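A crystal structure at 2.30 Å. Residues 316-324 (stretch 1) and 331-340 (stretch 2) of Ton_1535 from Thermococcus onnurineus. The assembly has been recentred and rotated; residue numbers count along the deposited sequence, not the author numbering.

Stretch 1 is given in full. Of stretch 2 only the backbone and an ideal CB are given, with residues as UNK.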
# COMPACT_ATOMS: atom_id res chain seq x y z
N LEU A 316 25.83 -14.28 -9.83
CA LEU A 316 26.43 -15.56 -10.17
C LEU A 316 26.66 -16.39 -8.92
O LEU A 316 26.52 -17.62 -8.95
CB LEU A 316 27.75 -15.33 -10.92
CG LEU A 316 27.61 -14.95 -12.40
CD1 LEU A 316 28.99 -14.77 -13.06
CD2 LEU A 316 26.81 -16.01 -13.14
N LYS A 317 27.00 -15.73 -7.82
CA LYS A 317 27.22 -16.42 -6.55
C LYS A 317 25.92 -17.05 -6.07
O LYS A 317 25.85 -18.27 -5.86
CB LYS A 317 27.77 -15.47 -5.48
CG LYS A 317 27.93 -16.13 -4.12
CD LYS A 317 28.79 -15.31 -3.17
CE LYS A 317 27.98 -14.75 -2.01
NZ LYS A 317 28.85 -14.06 -1.02
N ALA A 318 24.89 -16.22 -5.91
CA ALA A 318 23.57 -16.66 -5.46
C ALA A 318 23.11 -17.90 -6.20
O ALA A 318 22.72 -18.90 -5.59
CB ALA A 318 22.56 -15.54 -5.62
N ILE A 319 23.16 -17.84 -7.52
CA ILE A 319 22.76 -18.98 -8.34
C ILE A 319 23.55 -20.22 -7.95
O ILE A 319 23.00 -21.31 -7.83
CB ILE A 319 22.96 -18.69 -9.83
CG1 ILE A 319 21.98 -17.62 -10.31
CG2 ILE A 319 22.83 -19.97 -10.65
CD1 ILE A 319 22.31 -17.05 -11.69
N ALA A 320 24.85 -20.03 -7.73
CA ALA A 320 25.72 -21.15 -7.43
C ALA A 320 25.43 -21.74 -6.05
O ALA A 320 25.51 -22.95 -5.88
CB ALA A 320 27.18 -20.74 -7.53
N LEU A 321 25.10 -20.89 -5.09
CA LEU A 321 24.76 -21.39 -3.76
C LEU A 321 23.49 -22.23 -3.81
O LEU A 321 23.42 -23.31 -3.21
CB LEU A 321 24.56 -20.24 -2.77
CG LEU A 321 25.76 -19.35 -2.45
CD1 LEU A 321 25.37 -18.34 -1.38
CD2 LEU A 321 26.96 -20.17 -2.01
N GLU A 322 22.48 -21.72 -4.52
CA GLU A 322 21.23 -22.43 -4.66
C GLU A 322 21.46 -23.77 -5.33
O GLU A 322 20.89 -24.78 -4.92
CB GLU A 322 20.23 -21.62 -5.48
CG GLU A 322 18.85 -22.24 -5.49
CD GLU A 322 18.20 -22.23 -4.12
OE1 GLU A 322 18.49 -21.29 -3.34
OE2 GLU A 322 17.41 -23.16 -3.82
N LEU A 323 22.30 -23.78 -6.35
CA LEU A 323 22.69 -25.04 -6.98
C LEU A 323 23.13 -26.04 -5.93
O LEU A 323 22.61 -27.14 -5.87
CB LEU A 323 23.78 -24.83 -8.03
CG LEU A 323 23.27 -24.41 -9.41
CD1 LEU A 323 24.38 -24.47 -10.44
CD2 LEU A 323 22.11 -25.28 -9.83
N VAL A 324 24.04 -25.63 -5.05
CA VAL A 324 24.59 -26.51 -4.01
C VAL A 324 23.52 -27.15 -3.12
O VAL A 324 23.48 -28.39 -2.99
CB VAL A 324 25.63 -25.78 -3.15
CG1 VAL A 324 25.89 -26.54 -1.85
CG2 VAL A 324 26.91 -25.60 -3.94
N UNK A 331 27.46 -28.11 -12.76
CA UNK A 331 27.65 -26.78 -13.33
C UNK A 331 28.28 -25.80 -12.33
O UNK A 331 28.79 -24.75 -12.72
CB UNK A 331 26.31 -26.23 -13.82
N UNK A 332 28.25 -26.17 -11.05
CA UNK A 332 28.70 -25.29 -9.97
C UNK A 332 30.11 -24.72 -10.15
O UNK A 332 30.33 -23.52 -10.00
CB UNK A 332 28.64 -26.06 -8.65
N UNK A 333 31.06 -25.59 -10.47
CA UNK A 333 32.45 -25.18 -10.51
C UNK A 333 32.68 -24.11 -11.57
O UNK A 333 33.28 -23.07 -11.29
CB UNK A 333 33.35 -26.39 -10.77
N UNK A 334 32.15 -24.35 -12.77
CA UNK A 334 32.28 -23.42 -13.88
C UNK A 334 31.73 -22.05 -13.51
O UNK A 334 32.32 -21.01 -13.83
CB UNK A 334 31.56 -23.96 -15.12
N UNK A 335 30.60 -22.05 -12.81
CA UNK A 335 29.93 -20.82 -12.45
C UNK A 335 30.79 -20.02 -11.49
O UNK A 335 30.93 -18.81 -11.63
CB UNK A 335 28.56 -21.11 -11.83
N UNK A 336 31.36 -20.70 -10.51
CA UNK A 336 32.19 -20.03 -9.52
C UNK A 336 33.40 -19.39 -10.20
O UNK A 336 33.71 -18.23 -9.95
CB UNK A 336 32.64 -21.01 -8.44
N UNK A 337 34.07 -20.16 -11.07
CA UNK A 337 35.20 -19.66 -11.86
C UNK A 337 34.82 -18.41 -12.63
O UNK A 337 35.66 -17.53 -12.87
CB UNK A 337 35.70 -20.74 -12.83
N UNK A 338 33.56 -18.35 -13.02
CA UNK A 338 33.01 -17.25 -13.81
C UNK A 338 32.91 -15.94 -13.05
O UNK A 338 32.84 -14.87 -13.66
CB UNK A 338 31.62 -17.63 -14.33
N UNK A 339 32.87 -16.00 -11.72
CA UNK A 339 32.70 -14.79 -10.92
C UNK A 339 33.91 -13.87 -11.11
O UNK A 339 35.03 -14.25 -10.79
CB UNK A 339 32.52 -15.14 -9.44
N UNK A 340 33.67 -12.66 -11.65
CA UNK A 340 34.73 -11.69 -11.94
C UNK A 340 35.39 -11.13 -10.68
O UNK A 340 36.58 -10.86 -10.68
CB UNK A 340 34.16 -10.54 -12.77

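Two helices run nearly antiparallel, at 160° with axes 9.2 Å apart, and stretch 1 turns Leu 316, Ala 320 and Leu 323 toward its partner.

At position 331 the CB points sideways, 4.3 Å from Leu 323 CD1. A polar chain that can bend outward would suit, as would a small residue. It is Glu 331: only its base brushes the leucine, and the carboxylate leads away.

At 332 the ideal CB also points sideways, 4.9 Å from Leu 323 CD1 and 5.0 Å from Val 324 CG2. One more carbon would close those gaps, so valine, isoleucine or leucine could serve. Val 332 places CG2 3.7 Å from Leu 323 CB and 4.3 Å from Val 324 CG2.

Positions 333 and 334 have nothing of stretch 1 within 5.5 Å of their ideal CB atoms, and long polar chains are natural there. Both are lysines.

Position 335 is the centre of the contact. Its CB points toward stretch 1, 4.5 Å from Ala 320 CB, where the alanine's short side chain leaves room among larger neighbours. A branched or medium aliphatic is called for: isoleucine, leucine, perhaps valine or methionine. Ile 335 is the knob, set among Leu 316, Ile 319, Ala 320 and Leu 323. Its CG2 reaches 3.8 Å from Ala 320 CB, while its CD1 runs on to 3.8 Å from Leu 323 CD1 and 4.2 Å from Ile 319 CG2.

The CB of 336 points away, so many residues would fit, but an aliphatic long enough could bring its end back toward Ala 320. Ile 336 does so, with chi2 off the wells at -91° and CD1 3.8 Å from Ala 320 CB.

Stretch 1 offers nothing near position 337, and a polar residue would do; Glu 337 makes no contact with stretch 1.

At 338 the CB points toward stretch 1 and already stands 4.1 Å from Leu 316 CD1, which favours something small: alanine, serine, perhaps cysteine. Ser 338 places OG 3.2 Å from Leu 316 CD1, a tight contact with a methyl that offers no hydrogen bond.

Position 339, at phi/psi -65/118, has left the helix. Its sideways CB is 5.0 Å from Leu 316 CB, inviting an aliphatic of some length. Ile 339 sets CG1 4.1 Å from Leu 316 CB and CD1 4.3 Å from Lys 317 CB.

Position 340 has a phi of -67°, compatible with proline among many others. Pro 340 rests its CD 4.3 Å from Leu 316 CD1.

Stretch 2 331-340: EVKKIIESIP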
# COMPACT_ATOMS: atom_id res chain seq x y z
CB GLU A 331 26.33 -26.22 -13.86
CG GLU A 331 25.61 -27.12 -14.87
CD GLU A 331 26.29 -27.15 -16.24
OE1 GLU A 331 27.22 -26.35 -16.47
OE2 GLU A 331 25.88 -27.98 -17.08
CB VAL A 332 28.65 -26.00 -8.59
CG1 VAL A 332 29.41 -25.20 -7.54
CG2 VAL A 332 27.21 -26.20 -8.16
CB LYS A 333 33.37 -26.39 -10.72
CG LYS A 333 33.27 -27.40 -9.57
CD LYS A 333 33.44 -26.72 -8.21
CE LYS A 333 33.20 -27.67 -7.03
NZ LYS A 333 31.75 -27.96 -6.78
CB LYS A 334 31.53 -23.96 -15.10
CG LYS A 334 31.39 -25.47 -15.14
CD LYS A 334 30.90 -25.95 -16.50
CE LYS A 334 31.12 -27.45 -16.70
NZ LYS A 334 32.57 -27.83 -16.72
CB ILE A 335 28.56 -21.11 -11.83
CG1 ILE A 335 27.60 -21.60 -12.91
CG2 ILE A 335 28.00 -19.87 -11.13
CD1 ILE A 335 26.17 -21.76 -12.44
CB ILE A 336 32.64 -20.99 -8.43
CG1 ILE A 336 31.42 -21.64 -7.77
CG2 ILE A 336 33.47 -20.26 -7.39
CD1 ILE A 336 30.90 -20.90 -6.59
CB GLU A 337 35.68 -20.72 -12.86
CG GLU A 337 36.18 -22.04 -12.27
CD GLU A 337 36.72 -22.99 -13.33
OE1 GLU A 337 36.69 -22.65 -14.54
OE2 GLU A 337 37.19 -24.09 -12.96
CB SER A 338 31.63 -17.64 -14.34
OG SER A 338 30.94 -16.54 -14.89
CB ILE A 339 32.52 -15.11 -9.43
CG1 ILE A 339 31.39 -16.12 -9.23
CG2 ILE A 339 32.26 -13.83 -8.64
CD1 ILE A 339 31.21 -16.57 -7.79
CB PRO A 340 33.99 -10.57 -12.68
CG PRO A 340 32.73 -11.21 -13.19
CD PRO A 340 32.36 -12.22 -12.16
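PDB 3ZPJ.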